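PDB 4ART: structural protein ORF273 from Acidianus two-tailed virus, which is a thermo- and acid-stable component of the virion with a fold of its own, and probably plays a structural part in the virus particle. Local coordinates for residues 38-42 against 55-59; 105-111 against 156-160; 116-120 against 162-166; 124-129 against 180-186; 167-171 against 198-204. All coordinates share one frame. Residue numbers count along the deposited sequence, not the author numbering.

Contact 1. Residues 38-42 against 55-59; sequences EIEKE and ENFYY
This is a largely polar side-chain contact between a helix and the loop leading into a strand. It sits where helix 23-44 packs on one face of the mixed sheet, near strand 58-62. Residues 38-42 are regular helix, with Glu42 N bonded to Glu38 O at 2.9 Å. Residues 55-57 are loop, and 58-59 begin the strand. Glu42 CA and Glu55 CA are 7.0 Å apart; Glu38 CA and Tyr59 CA are 9.7 Å apart. Glu42 (chi1 m) reaches across and takes two hydrogen bonds from Asn56. Backbone Asn56 N donates to Glu42 OE1 at 3.2 Å, and side-chain Asn56 ND2 donates to Glu42 OE2 at 3.0 Å. Tyr59 (chi1 m) points toward the helix, and its OH lies 2.9 Å from Glu42 OE2. Below this polar end, Glu38 CG comes to 3.7 Å from Tyr59 CE1 and Ile39 CD1 to 4.4 Å from Tyr59 CE2. Glu38 (t, p) also holds a salt bridge within the helix, Lys41 NZ to Glu38 OE1 at 3.4 Å. Tyr59 also touches Val91 and Thr93 of strand 87-96. One carboxylate thus accepts from a backbone and a side-chain donor of Asn56, one on each oxygen, across the helix-loop gap.

Contact 2. Residues 105-111 against 156-160; sequences DIDYGLP and AVNIY
A water sits between the end of a helix and the neighbouring strand. Water 1 lies 3.1 Å from Asp105 O, 3.1 Å from Gly109 O and 2.8 Å from Tyr160 OH. It can donate to either carbonyl, though its acceptors outnumber its protons, and it is hydrogen-bonded to Tyr160 OH. No direct hydrogen bond joins the two segments. Asn158 ND2 is 3.1 Å from Ile106 O, but the angle is poor. Asn158 OD1 accepts a hydrogen bond from Gln248 NE2. The chain leaves helix 99-108 through an inverse gamma turn centred on Gly109 (phi/psi -76/58), with a weak Leu110 N to Tyr108 O bond of 2.7 Å. Residues 110 and 111 are then extended. Residues 156-160 form an inner strand of the mixed sheet, between strands 139-146 and 247-253. Ala156, Asn158 and Tyr160 point toward the helix end; Val157 and Ile159 alternate to the other face, against helix 23-44. CA atoms of Ile106 and Ala156 are 6.7 Å apart, and those of Leu110 and Tyr160 8.4 Å. Ile106 (m, t) puts CG1 3.6 Å from Ala156 CB. Tyr160 has chi1 m. Pro111 CD lies over the face of the Tyr160 ring, 4.2 Å from its centroid, as a CH-pi contact. Leu110 CD2 reaches Tyr160 CE2 at 3.9 Å, and Tyr239 of helix 229-242 also touches both Leu110 and Tyr160.

Contact 3. Residues 116-120 against 162-166; sequences ILKFY and IDSLA
Two helices cross steeply here and meet through apolar side chains. The axes of 116-120 and 162-166 approach to 9.8 Å, with a signed crossing angle of -117°. The closest CA pair is Ile116 and Ala166, at 6.5 Å. Ile116 is the main bump on its helix. It enters the hollow bounded by Ile162, Leu165 and Ala166. Ile116 CG2 is 4.3 Å from Ile162 O and 4.2 Å from Ala166 CB, and Ile116 CG1 is 4.0 Å from Leu165 CD2. In return, Ile162 (m, t) projects between Phe119 and the backbone at Tyr120. Ile162 CD1 is 3.7 Å from Phe119 CD2, and Ile162 CG2 is 4.4 Å from Tyr120 N. The small Ala166 lets the Tyr120 ring (chi1 t) close in, with Tyr120 CD1 3.7 Å from Ala166 CB. Phe119 meets Phe90 of strand 87-96 edge-to-face. Tyr120 packs on helix 171-179, and Leu117, turned away from this contact, packs on helix 188-201.

Contact 4. Residues 124-129 against 180-186; sequences AGFRIA and GNKPRTI
The apolar centre is Phe126, beside a short two-stranded parallel sheet of strands 127-128 and 185-186. The Phe126 ring (chi1 m) lies against Pro183, whose CA is 3.7 Å from the ring centroid, over the face, as a CH-pi contact. Phe126 CD2 is 3.9 Å from Ile186 CG2, and Phe126 CZ is 3.7 Å from Gly180 O at the ring edge. Ile128 CG1 meets Ile186 CG1 at 4.1 Å. These two isoleucines share a sheet face that packs on Leu121 and Phe191; Ile128 also touches Phe228 of the second subunit. In register, Arg127 pairs with Thr185 (CA-CA 4.2 Å) and Ile128 with Ile186 (5.1 Å). The side chains of Arg127 and Thr185 leave the other face. Three backbone hydrogen bonds join the segments: Arg127 N to Arg184 O, 3.0 Å; Ile186 N to Arg127 O, 2.7 Å; Ala129 N to Ile186 O, 2.9 Å. Near the start of each segment a positive-phi glycine follows a helix. Gly125 (phi/psi 103/-7) closes helix 113-123 in a Schellman motif, and Gly180 (96/-180) follows helix 171-179. At the polar edge, the CA-CB bond of Arg184 (chi1 p) points away from 124-129; its NH1 makes a salt bridge with Glu190 OE1. Thr185 keeps chi1 m, and its OG1 stands 3.7 Å from Arg127 CB. Pro183 CB lies 3.3 Å from Gly125 O.

Contact 5. Residues 167-171 against 198-204; sequences RALRI and VAEEQPI
Residues 167-168 end helix 162-168, and Arg170 (phi/psi 65/20) closes it in a Schellman motif. Arg170 is also the N-cap position of the next helix, which Ile171 begins. Residues 198-201 belong to the last part of helix 188-201 and include a wider pi-type turn. The chain then runs extended through Gln202. The closest CA pair is Ile171 and Val198, at 6.8 Å. Gln202 (chi1 p, chi2 t) reaches back toward the helix junction. Gln202 NE2 donates to Leu169 O at 2.8 Å and also to Val198 O of its own segment at 3.1 Å. Gln202 OE1 accepts from Arg170 NH1 at 3.0 Å. Apolar groups lie alongside. Val198 CG1 is 3.8 Å from Ile171 CG1 and 4.3 Å from Leu169 CB, while Ile204 CD1 (chi1 t) is 3.9 Å from Arg170 CG. Nearby, Glu200 OE1 is hydrogen-bonded to Thr209 OG1 of the second subunit. One amide thus uses both its donor and its acceptor end to tie two helix ends together.

From the N terminus, contact 1 comes first and closes a short loop, joining helix 23-44 to the start of strand 58-62. It is in series with all the others. Contacts 2 and 3 close loops that hold strand 139-146. They cross along the chain and touch: Pro111 and Leu110 pack on Leu165. Together they bring helices 99-108 and 113-123 against strand 154-161 and the helix that follows it. Contact 4 crosses contacts 2, 3 and 5, closes the loop from 124-129 to 180-186, and touches contact 3 through Ile128 and Lys118. Contact 5 closes the shorter stretch from 171 to 198, in series with contacts 2 and 3. Contacts 4 and 5 both reach the second subunit.

Contact 1. Residues 38-42 against 55-59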
# COMPACT_ATOMS: atom_id res chain seq x y z
N GLU A 38 -22.83 -4.40 8.02
CA GLU A 38 -22.55 -4.62 6.62
C GLU A 38 -21.46 -5.69 6.42
O GLU A 38 -21.70 -6.61 5.65
CB GLU A 38 -22.21 -3.28 5.94
CG GLU A 38 -22.10 -3.33 4.41
CD GLU A 38 -23.24 -3.93 3.61
OE1 GLU A 38 -24.41 -3.88 4.06
OE2 GLU A 38 -22.97 -4.43 2.49
N ILE A 39 -20.30 -5.62 7.13
CA ILE A 39 -19.25 -6.65 7.02
C ILE A 39 -19.85 -8.03 7.36
O ILE A 39 -19.63 -8.99 6.63
CB ILE A 39 -17.98 -6.38 7.91
CG1 ILE A 39 -17.49 -4.89 7.89
CG2 ILE A 39 -16.85 -7.37 7.61
CD1 ILE A 39 -17.02 -4.31 6.57
N GLU A 40 -20.63 -8.10 8.45
CA GLU A 40 -21.32 -9.31 8.91
C GLU A 40 -22.20 -9.88 7.78
O GLU A 40 -22.02 -11.05 7.42
CB GLU A 40 -22.15 -8.99 10.15
CG GLU A 40 -22.66 -10.20 10.90
CD GLU A 40 -23.61 -9.76 11.99
OE1 GLU A 40 -24.78 -9.47 11.67
OE2 GLU A 40 -23.16 -9.66 13.16
N LYS A 41 -23.09 -9.03 7.19
CA LYS A 41 -24.01 -9.36 6.09
C LYS A 41 -23.24 -9.93 4.91
O LYS A 41 -23.66 -10.93 4.33
CB LYS A 41 -24.80 -8.10 5.65
CG LYS A 41 -25.97 -8.37 4.73
CD LYS A 41 -26.48 -7.10 4.05
CE LYS A 41 -25.87 -6.90 2.68
NZ LYS A 41 -26.44 -5.72 1.98
N GLU A 42 -22.10 -9.31 4.57
CA GLU A 42 -21.20 -9.72 3.49
C GLU A 42 -20.54 -11.07 3.77
O GLU A 42 -20.44 -11.88 2.86
CB GLU A 42 -20.15 -8.65 3.20
CG GLU A 42 -20.74 -7.39 2.59
CD GLU A 42 -20.13 -6.88 1.30
OE1 GLU A 42 -19.07 -7.39 0.88
OE2 GLU A 42 -20.70 -5.92 0.73
N GLU A 55 -16.20 -9.28 -0.57
CA GLU A 55 -16.73 -8.77 -1.84
C GLU A 55 -16.44 -7.30 -2.11
O GLU A 55 -15.99 -6.95 -3.21
CB GLU A 55 -18.24 -9.07 -1.96
CG GLU A 55 -18.86 -8.80 -3.32
CD GLU A 55 -18.24 -9.48 -4.54
OE1 GLU A 55 -17.92 -10.69 -4.45
OE2 GLU A 55 -18.10 -8.80 -5.58
N ASN A 56 -16.74 -6.43 -1.15
CA ASN A 56 -16.54 -4.99 -1.27
C ASN A 56 -15.59 -4.45 -0.21
O ASN A 56 -15.70 -4.79 0.97
CB ASN A 56 -17.90 -4.23 -1.22
CG ASN A 56 -18.84 -4.56 -2.37
OD1 ASN A 56 -18.60 -4.18 -3.53
ND2 ASN A 56 -19.94 -5.25 -2.08
N PHE A 57 -14.65 -3.61 -0.65
CA PHE A 57 -13.68 -2.94 0.21
C PHE A 57 -14.01 -1.47 0.49
O PHE A 57 -13.60 -0.97 1.53
CB PHE A 57 -12.25 -3.11 -0.32
CG PHE A 57 -11.86 -4.57 -0.40
CD1 PHE A 57 -12.18 -5.33 -1.52
CD2 PHE A 57 -11.22 -5.21 0.66
CE1 PHE A 57 -11.87 -6.69 -1.57
CE2 PHE A 57 -10.90 -6.57 0.60
CZ PHE A 57 -11.21 -7.30 -0.52
N TYR A 58 -14.73 -0.80 -0.41
CA TYR A 58 -15.05 0.62 -0.26
C TYR A 58 -16.54 0.86 -0.18
O TYR A 58 -17.30 0.27 -0.95
CB TYR A 58 -14.40 1.46 -1.37
CG TYR A 58 -12.90 1.32 -1.43
CD1 TYR A 58 -12.08 2.03 -0.56
CD2 TYR A 58 -12.29 0.45 -2.34
CE1 TYR A 58 -10.69 1.88 -0.59
CE2 TYR A 58 -10.90 0.30 -2.38
CZ TYR A 58 -10.11 1.02 -1.51
OH TYR A 58 -8.74 0.87 -1.54
N TYR A 59 -16.95 1.72 0.76
CA TYR A 59 -18.36 2.04 0.95
C TYR A 59 -18.58 3.49 1.25
O TYR A 59 -17.69 4.17 1.75
CB TYR A 59 -18.94 1.28 2.15
CG TYR A 59 -18.84 -0.22 2.11
CD1 TYR A 59 -19.89 -0.99 1.60
CD2 TYR A 59 -17.77 -0.88 2.69
CE1 TYR A 59 -19.82 -2.37 1.60
CE2 TYR A 59 -17.69 -2.27 2.69
CZ TYR A 59 -18.73 -3.01 2.15
OH TYR A 59 -18.66 -4.36 2.18

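Contact 2. Residues 105-111 against 156-160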
# COMPACT_ATOMS: atom_id res chain seq x y z
N ASP A 105 -2.33 -1.97 11.35
CA ASP A 105 -3.36 -1.31 10.57
C ASP A 105 -4.37 -0.59 11.48
O ASP A 105 -4.77 0.50 11.14
CB ASP A 105 -4.09 -2.32 9.66
CG ASP A 105 -3.29 -2.85 8.48
OD1 ASP A 105 -2.07 -2.50 8.37
OD2 ASP A 105 -3.85 -3.65 7.70
N ILE A 106 -4.73 -1.19 12.65
CA ILE A 106 -5.65 -0.63 13.67
C ILE A 106 -5.08 0.67 14.25
O ILE A 106 -5.77 1.68 14.34
CB ILE A 106 -5.85 -1.64 14.86
CG1 ILE A 106 -6.68 -2.86 14.48
CG2 ILE A 106 -6.42 -0.97 16.14
CD1 ILE A 106 -6.75 -3.90 15.64
N ASP A 107 -3.82 0.59 14.69
CA ASP A 107 -3.10 1.64 15.39
C ASP A 107 -2.51 2.77 14.51
O ASP A 107 -2.39 3.91 14.97
CB ASP A 107 -2.07 1.00 16.36
CG ASP A 107 -2.70 0.03 17.37
OD1 ASP A 107 -3.80 0.35 17.90
OD2 ASP A 107 -2.08 -1.03 17.65
N TYR A 108 -2.23 2.47 13.22
CA TYR A 108 -1.65 3.40 12.24
C TYR A 108 -2.32 3.42 10.87
O TYR A 108 -1.77 4.00 9.93
CB TYR A 108 -0.16 3.08 12.02
CG TYR A 108 0.72 3.22 13.24
CD1 TYR A 108 0.87 2.17 14.14
CD2 TYR A 108 1.44 4.39 13.47
CE1 TYR A 108 1.67 2.30 15.27
CE2 TYR A 108 2.27 4.52 14.58
CZ TYR A 108 2.38 3.47 15.48
OH TYR A 108 3.20 3.57 16.58
N GLY A 109 -3.50 2.82 10.75
CA GLY A 109 -4.24 2.74 9.50
C GLY A 109 -4.92 4.03 9.10
O GLY A 109 -6.14 4.07 8.86
N LEU A 110 -4.10 5.09 8.97
CA LEU A 110 -4.56 6.40 8.58
C LEU A 110 -5.04 6.37 7.15
O LEU A 110 -4.49 5.66 6.33
CB LEU A 110 -3.42 7.43 8.70
CG LEU A 110 -3.24 8.04 10.08
CD1 LEU A 110 -1.92 8.71 10.19
CD2 LEU A 110 -4.31 9.05 10.38
N PRO A 111 -6.04 7.18 6.83
CA PRO A 111 -6.43 7.32 5.43
C PRO A 111 -5.27 7.82 4.61
O PRO A 111 -4.36 8.48 5.10
CB PRO A 111 -7.47 8.43 5.44
CG PRO A 111 -7.32 9.09 6.73
CD PRO A 111 -6.78 8.12 7.70
N ALA A 156 -12.10 -4.49 13.51
CA ALA A 156 -11.77 -3.25 14.19
C ALA A 156 -12.21 -2.12 13.27
O ALA A 156 -11.95 -2.15 12.07
CB ALA A 156 -10.29 -3.15 14.47
N VAL A 157 -12.97 -1.19 13.82
CA VAL A 157 -13.50 -0.07 13.04
C VAL A 157 -12.88 1.19 13.67
O VAL A 157 -13.07 1.43 14.87
CB VAL A 157 -15.05 -0.02 13.08
CG1 VAL A 157 -15.58 1.13 12.23
CG2 VAL A 157 -15.69 -1.35 12.68
N ASN A 158 -12.15 1.97 12.86
CA ASN A 158 -11.49 3.24 13.25
C ASN A 158 -12.16 4.40 12.55
O ASN A 158 -12.14 4.46 11.33
CB ASN A 158 -9.99 3.20 12.89
CG ASN A 158 -9.21 2.25 13.77
OD1 ASN A 158 -9.39 2.21 14.96
ND2 ASN A 158 -8.62 1.22 13.20
N ILE A 159 -12.73 5.34 13.32
CA ILE A 159 -13.43 6.50 12.80
C ILE A 159 -12.63 7.78 12.99
O ILE A 159 -12.37 8.19 14.12
CB ILE A 159 -14.87 6.57 13.37
CG1 ILE A 159 -15.63 5.25 13.08
CG2 ILE A 159 -15.58 7.76 12.81
CD1 ILE A 159 -16.81 5.05 13.89
N TYR A 160 -12.30 8.44 11.88
CA TYR A 160 -11.52 9.69 11.89
C TYR A 160 -12.40 10.82 11.42
O TYR A 160 -13.10 10.68 10.43
CB TYR A 160 -10.32 9.58 10.92
CG TYR A 160 -9.35 8.45 11.22
CD1 TYR A 160 -9.57 7.17 10.73
CD2 TYR A 160 -8.24 8.66 12.04
CE1 TYR A 160 -8.71 6.12 11.04
CE2 TYR A 160 -7.36 7.62 12.33
CZ TYR A 160 -7.60 6.36 11.84
OH TYR A 160 -6.71 5.35 12.11
O HOH W 1 -6.99 2.67 11.53

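Contact 3. Residues 116-120 against 162-166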
# COMPACT_ATOMS: atom_id res chain seq x y z
N ILE A 116 -7.63 12.35 2.10
CA ILE A 116 -7.85 13.46 3.07
C ILE A 116 -7.74 14.82 2.42
O ILE A 116 -8.55 15.70 2.69
CB ILE A 116 -6.96 13.38 4.34
CG1 ILE A 116 -6.93 12.01 4.90
CG2 ILE A 116 -7.25 14.45 5.44
CD1 ILE A 116 -5.62 11.62 4.79
N LEU A 117 -6.73 14.99 1.56
CA LEU A 117 -6.55 16.23 0.83
C LEU A 117 -7.76 16.47 -0.08
O LEU A 117 -8.30 17.57 -0.07
CB LEU A 117 -5.27 16.15 -0.02
CG LEU A 117 -4.93 17.43 -0.78
CD1 LEU A 117 -4.69 18.60 0.18
CD2 LEU A 117 -3.75 17.22 -1.72
N LYS A 118 -8.19 15.44 -0.85
CA LYS A 118 -9.36 15.53 -1.75
C LYS A 118 -10.60 15.90 -0.93
O LYS A 118 -11.31 16.85 -1.27
CB LYS A 118 -9.57 14.19 -2.48
CG LYS A 118 -10.88 14.09 -3.27
CD LYS A 118 -11.00 12.78 -4.04
CE LYS A 118 -11.51 11.62 -3.25
NZ LYS A 118 -11.33 10.34 -3.99
N PHE A 119 -10.85 15.17 0.15
CA PHE A 119 -11.98 15.38 1.05
C PHE A 119 -11.96 16.79 1.68
O PHE A 119 -12.99 17.44 1.67
CB PHE A 119 -12.05 14.26 2.12
CG PHE A 119 -12.21 12.83 1.61
CD1 PHE A 119 -12.79 12.57 0.38
CD2 PHE A 119 -11.86 11.73 2.41
CE1 PHE A 119 -12.98 11.24 -0.07
CE2 PHE A 119 -12.05 10.40 1.95
CZ PHE A 119 -12.61 10.17 0.72
N TYR A 120 -10.78 17.28 2.13
CA TYR A 120 -10.67 18.64 2.71
C TYR A 120 -10.95 19.69 1.65
O TYR A 120 -11.75 20.59 1.89
CB TYR A 120 -9.29 18.91 3.38
CG TYR A 120 -9.10 20.38 3.73
CD1 TYR A 120 -9.59 20.90 4.93
CD2 TYR A 120 -8.50 21.27 2.84
CE1 TYR A 120 -9.50 22.26 5.23
CE2 TYR A 120 -8.37 22.63 3.14
CZ TYR A 120 -8.88 23.12 4.33
OH TYR A 120 -8.77 24.47 4.61
N ILE A 162 -12.55 14.03 9.46
CA ILE A 162 -11.74 14.54 8.34
C ILE A 162 -11.13 15.92 8.61
O ILE A 162 -9.95 16.11 8.33
CB ILE A 162 -12.50 14.41 6.97
CG1 ILE A 162 -12.74 12.91 6.63
CG2 ILE A 162 -11.75 15.16 5.82
CD1 ILE A 162 -13.68 12.62 5.54
N ASP A 163 -11.90 16.87 9.15
CA ASP A 163 -11.42 18.23 9.47
C ASP A 163 -10.25 18.20 10.43
O ASP A 163 -9.27 18.92 10.23
CB ASP A 163 -12.54 19.07 10.12
CG ASP A 163 -13.71 19.43 9.24
OD1 ASP A 163 -13.55 19.38 8.00
OD2 ASP A 163 -14.76 19.84 9.79
N SER A 164 -10.39 17.41 11.50
CA SER A 164 -9.41 17.26 12.58
C SER A 164 -8.14 16.69 12.02
O SER A 164 -7.07 17.22 12.29
CB SER A 164 -9.96 16.35 13.68
OG SER A 164 -10.59 17.15 14.65
N LEU A 165 -8.27 15.64 11.20
CA LEU A 165 -7.15 15.02 10.54
C LEU A 165 -6.43 15.99 9.59
O LEU A 165 -5.20 16.09 9.63
CB LEU A 165 -7.64 13.78 9.77
CG LEU A 165 -6.58 12.80 9.35
CD1 LEU A 165 -5.63 12.47 10.52
CD2 LEU A 165 -7.22 11.55 8.86
N ALA A 166 -7.19 16.73 8.76
CA ALA A 166 -6.63 17.69 7.81
C ALA A 166 -5.82 18.78 8.54
O ALA A 166 -4.72 19.12 8.10
CB ALA A 166 -7.74 18.34 6.95

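Contact 4. Residues 124-129 against 180-186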
# COMPACT_ATOMS: atom_id res chain seq x y z
N ALA A 124 -14.09 22.33 1.69
CA ALA A 124 -13.77 23.76 1.76
C ALA A 124 -14.31 24.57 0.56
O ALA A 124 -14.17 25.80 0.55
CB ALA A 124 -12.27 23.98 1.91
N GLY A 125 -14.90 23.89 -0.42
CA GLY A 125 -15.47 24.54 -1.59
C GLY A 125 -14.65 24.47 -2.87
O GLY A 125 -15.12 24.92 -3.91
N PHE A 126 -13.41 23.96 -2.79
CA PHE A 126 -12.58 23.81 -3.99
C PHE A 126 -13.10 22.61 -4.83
O PHE A 126 -13.76 21.70 -4.30
CB PHE A 126 -11.10 23.60 -3.62
CG PHE A 126 -10.42 24.81 -3.01
CD1 PHE A 126 -10.42 25.02 -1.64
CD2 PHE A 126 -9.77 25.73 -3.82
CE1 PHE A 126 -9.78 26.15 -1.09
CE2 PHE A 126 -9.11 26.85 -3.27
CZ PHE A 126 -9.12 27.05 -1.91
N ARG A 127 -12.88 22.67 -6.14
CA ARG A 127 -13.24 21.62 -7.11
C ARG A 127 -11.94 21.15 -7.78
O ARG A 127 -11.14 21.99 -8.16
CB ARG A 127 -14.25 22.14 -8.17
CG ARG A 127 -15.71 22.00 -7.72
CD ARG A 127 -16.71 22.30 -8.83
NE ARG A 127 -18.05 21.77 -8.53
CZ ARG A 127 -19.01 22.43 -7.88
NH1 ARG A 127 -18.79 23.67 -7.43
NH2 ARG A 127 -20.19 21.86 -7.65
N ILE A 128 -11.70 19.83 -7.83
CA ILE A 128 -10.50 19.25 -8.44
C ILE A 128 -10.88 18.89 -9.87
O ILE A 128 -11.71 17.99 -10.10
CB ILE A 128 -9.90 18.06 -7.61
CG1 ILE A 128 -9.60 18.48 -6.16
CG2 ILE A 128 -8.64 17.47 -8.26
CD1 ILE A 128 -9.57 17.38 -5.17
N ALA A 129 -10.34 19.67 -10.83
CA ALA A 129 -10.58 19.54 -12.27
C ALA A 129 -12.07 19.23 -12.58
O ALA A 129 -12.94 19.91 -12.03
CB ALA A 129 -9.64 18.50 -12.87
N GLY A 180 -4.82 30.14 -1.82
CA GLY A 180 -5.56 31.27 -1.29
C GLY A 180 -6.80 30.80 -0.55
O GLY A 180 -6.99 29.60 -0.34
N ASN A 181 -7.58 31.75 -0.02
CA ASN A 181 -8.77 31.39 0.75
C ASN A 181 -10.03 31.21 -0.10
O ASN A 181 -10.92 30.47 0.29
CB ASN A 181 -8.98 32.34 1.96
CG ASN A 181 -9.08 31.65 3.32
OD1 ASN A 181 -8.55 30.55 3.54
ND2 ASN A 181 -9.74 32.31 4.27
N LYS A 182 -10.07 31.85 -1.26
CA LYS A 182 -11.22 31.76 -2.15
C LYS A 182 -11.26 30.41 -2.89
O LYS A 182 -10.33 30.09 -3.65
CB LYS A 182 -11.26 32.94 -3.14
CG LYS A 182 -12.61 33.15 -3.83
CD LYS A 182 -12.47 33.69 -5.27
CE LYS A 182 -12.32 35.20 -5.37
NZ LYS A 182 -13.59 35.93 -5.10
N PRO A 183 -12.33 29.60 -2.68
CA PRO A 183 -12.46 28.33 -3.41
C PRO A 183 -12.76 28.55 -4.89
O PRO A 183 -13.47 29.49 -5.26
CB PRO A 183 -13.63 27.64 -2.71
CG PRO A 183 -13.87 28.44 -1.45
CD PRO A 183 -13.50 29.82 -1.81
N ARG A 184 -12.19 27.67 -5.74
CA ARG A 184 -12.19 27.59 -7.19
C ARG A 184 -11.85 26.15 -7.63
O ARG A 184 -11.55 25.29 -6.80
CB ARG A 184 -11.13 28.57 -7.77
CG ARG A 184 -9.69 28.40 -7.23
CD ARG A 184 -8.70 29.07 -8.17
NE ARG A 184 -7.34 29.05 -7.64
CZ ARG A 184 -6.36 28.28 -8.09
NH1 ARG A 184 -6.58 27.42 -9.08
NH2 ARG A 184 -5.15 28.35 -7.55
N THR A 185 -11.88 25.90 -8.95
CA THR A 185 -11.48 24.63 -9.53
C THR A 185 -9.96 24.67 -9.62
O THR A 185 -9.40 25.63 -10.17
CB THR A 185 -12.12 24.41 -10.91
OG1 THR A 185 -13.53 24.62 -10.82
CG2 THR A 185 -11.83 23.01 -11.46
N ILE A 186 -9.29 23.65 -9.10
CA ILE A 186 -7.82 23.54 -9.17
C ILE A 186 -7.44 22.49 -10.23
O ILE A 186 -8.25 21.61 -10.54
CB ILE A 186 -7.20 23.25 -7.77
CG1 ILE A 186 -7.55 21.84 -7.25
CG2 ILE A 186 -7.60 24.34 -6.79
CD1 ILE A 186 -6.54 21.23 -6.35

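Contact 5. Residues 167-171 against 198-204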
# COMPACT_ATOMS: atom_id res chain seq x y z
N ARG A 167 -6.35 19.28 9.69
CA ARG A 167 -5.70 20.28 10.52
C ARG A 167 -4.38 19.77 11.08
O ARG A 167 -3.41 20.50 11.04
CB ARG A 167 -6.62 20.74 11.67
CG ARG A 167 -7.64 21.77 11.24
CD ARG A 167 -8.30 22.45 12.43
NE ARG A 167 -9.14 21.53 13.21
CZ ARG A 167 -10.42 21.28 12.93
NH1 ARG A 167 -11.01 21.85 11.88
NH2 ARG A 167 -11.12 20.45 13.70
N ALA A 168 -4.35 18.54 11.61
CA ALA A 168 -3.13 17.92 12.17
C ALA A 168 -2.07 17.71 11.09
O ALA A 168 -0.88 17.70 11.39
CB ALA A 168 -3.46 16.60 12.84
N LEU A 169 -2.51 17.52 9.84
CA LEU A 169 -1.64 17.32 8.68
C LEU A 169 -1.20 18.66 8.11
O LEU A 169 -0.41 18.69 7.15
CB LEU A 169 -2.35 16.46 7.60
CG LEU A 169 -2.39 14.96 7.87
CD1 LEU A 169 -3.39 14.26 6.94
CD2 LEU A 169 -0.96 14.35 7.77
N ARG A 170 -1.72 19.77 8.67
CA ARG A 170 -1.46 21.18 8.30
C ARG A 170 -1.99 21.48 6.90
O ARG A 170 -1.60 22.49 6.29
CB ARG A 170 0.02 21.60 8.45
CG ARG A 170 0.58 21.51 9.89
CD ARG A 170 2.01 22.01 9.97
NE ARG A 170 2.14 23.44 9.65
CZ ARG A 170 2.60 23.94 8.51
NH1 ARG A 170 3.01 23.12 7.54
NH2 ARG A 170 2.66 25.25 8.32
N ILE A 171 -2.91 20.63 6.41
CA ILE A 171 -3.52 20.80 5.10
C ILE A 171 -4.14 22.20 4.92
O ILE A 171 -3.85 22.80 3.88
CB ILE A 171 -4.43 19.61 4.70
CG1 ILE A 171 -3.58 18.38 4.33
CG2 ILE A 171 -5.34 19.98 3.53
CD1 ILE A 171 -4.30 17.05 4.29
N VAL A 198 2.66 18.22 1.72
CA VAL A 198 2.00 17.60 2.88
C VAL A 198 2.68 16.28 3.25
O VAL A 198 3.02 16.08 4.43
CB VAL A 198 0.44 17.42 2.68
CG1 VAL A 198 -0.23 16.68 3.83
CG2 VAL A 198 -0.25 18.74 2.35
N ALA A 199 2.94 15.42 2.24
CA ALA A 199 3.43 14.06 2.47
C ALA A 199 4.93 13.85 2.48
O ALA A 199 5.40 12.92 3.14
CB ALA A 199 2.80 13.13 1.47
N GLU A 200 5.66 14.63 1.69
CA GLU A 200 7.10 14.43 1.44
C GLU A 200 8.03 15.57 1.83
O GLU A 200 9.25 15.41 1.73
CB GLU A 200 7.32 14.16 -0.05
CG GLU A 200 6.54 13.01 -0.62
CD GLU A 200 6.70 12.93 -2.12
OE1 GLU A 200 7.74 12.39 -2.57
OE2 GLU A 200 5.80 13.37 -2.85
N GLU A 201 7.50 16.74 2.20
CA GLU A 201 8.36 17.88 2.52
C GLU A 201 8.35 18.37 3.94
O GLU A 201 9.42 18.48 4.56
CB GLU A 201 8.21 19.03 1.49
CG GLU A 201 8.53 18.59 0.06
CD GLU A 201 8.42 19.64 -1.03
OE1 GLU A 201 7.64 20.61 -0.87
OE2 GLU A 201 9.10 19.47 -2.07
N GLN A 202 7.17 18.67 4.48
CA GLN A 202 7.08 19.20 5.84
C GLN A 202 7.43 18.18 6.93
O GLN A 202 6.92 17.06 6.88
CB GLN A 202 5.67 19.79 6.11
CG GLN A 202 4.58 18.71 6.17
CD GLN A 202 3.22 19.14 6.64
OE1 GLN A 202 3.05 20.18 7.27
NE2 GLN A 202 2.25 18.27 6.41
N PRO A 203 8.24 18.54 7.96
CA PRO A 203 8.38 17.61 9.09
C PRO A 203 7.07 17.69 9.88
O PRO A 203 6.69 18.75 10.40
CB PRO A 203 9.59 18.12 9.87
CG PRO A 203 9.75 19.56 9.48
CD PRO A 203 8.91 19.84 8.23
N ILE A 204 6.36 16.60 9.92
CA ILE A 204 5.08 16.56 10.59
C ILE A 204 5.11 15.82 11.93
O ILE A 204 4.41 16.24 12.84
CB ILE A 204 3.93 16.13 9.61
CG1 ILE A 204 2.53 16.48 10.14
CG2 ILE A 204 4.02 14.63 9.18
CD1 ILE A 204 2.13 17.95 9.98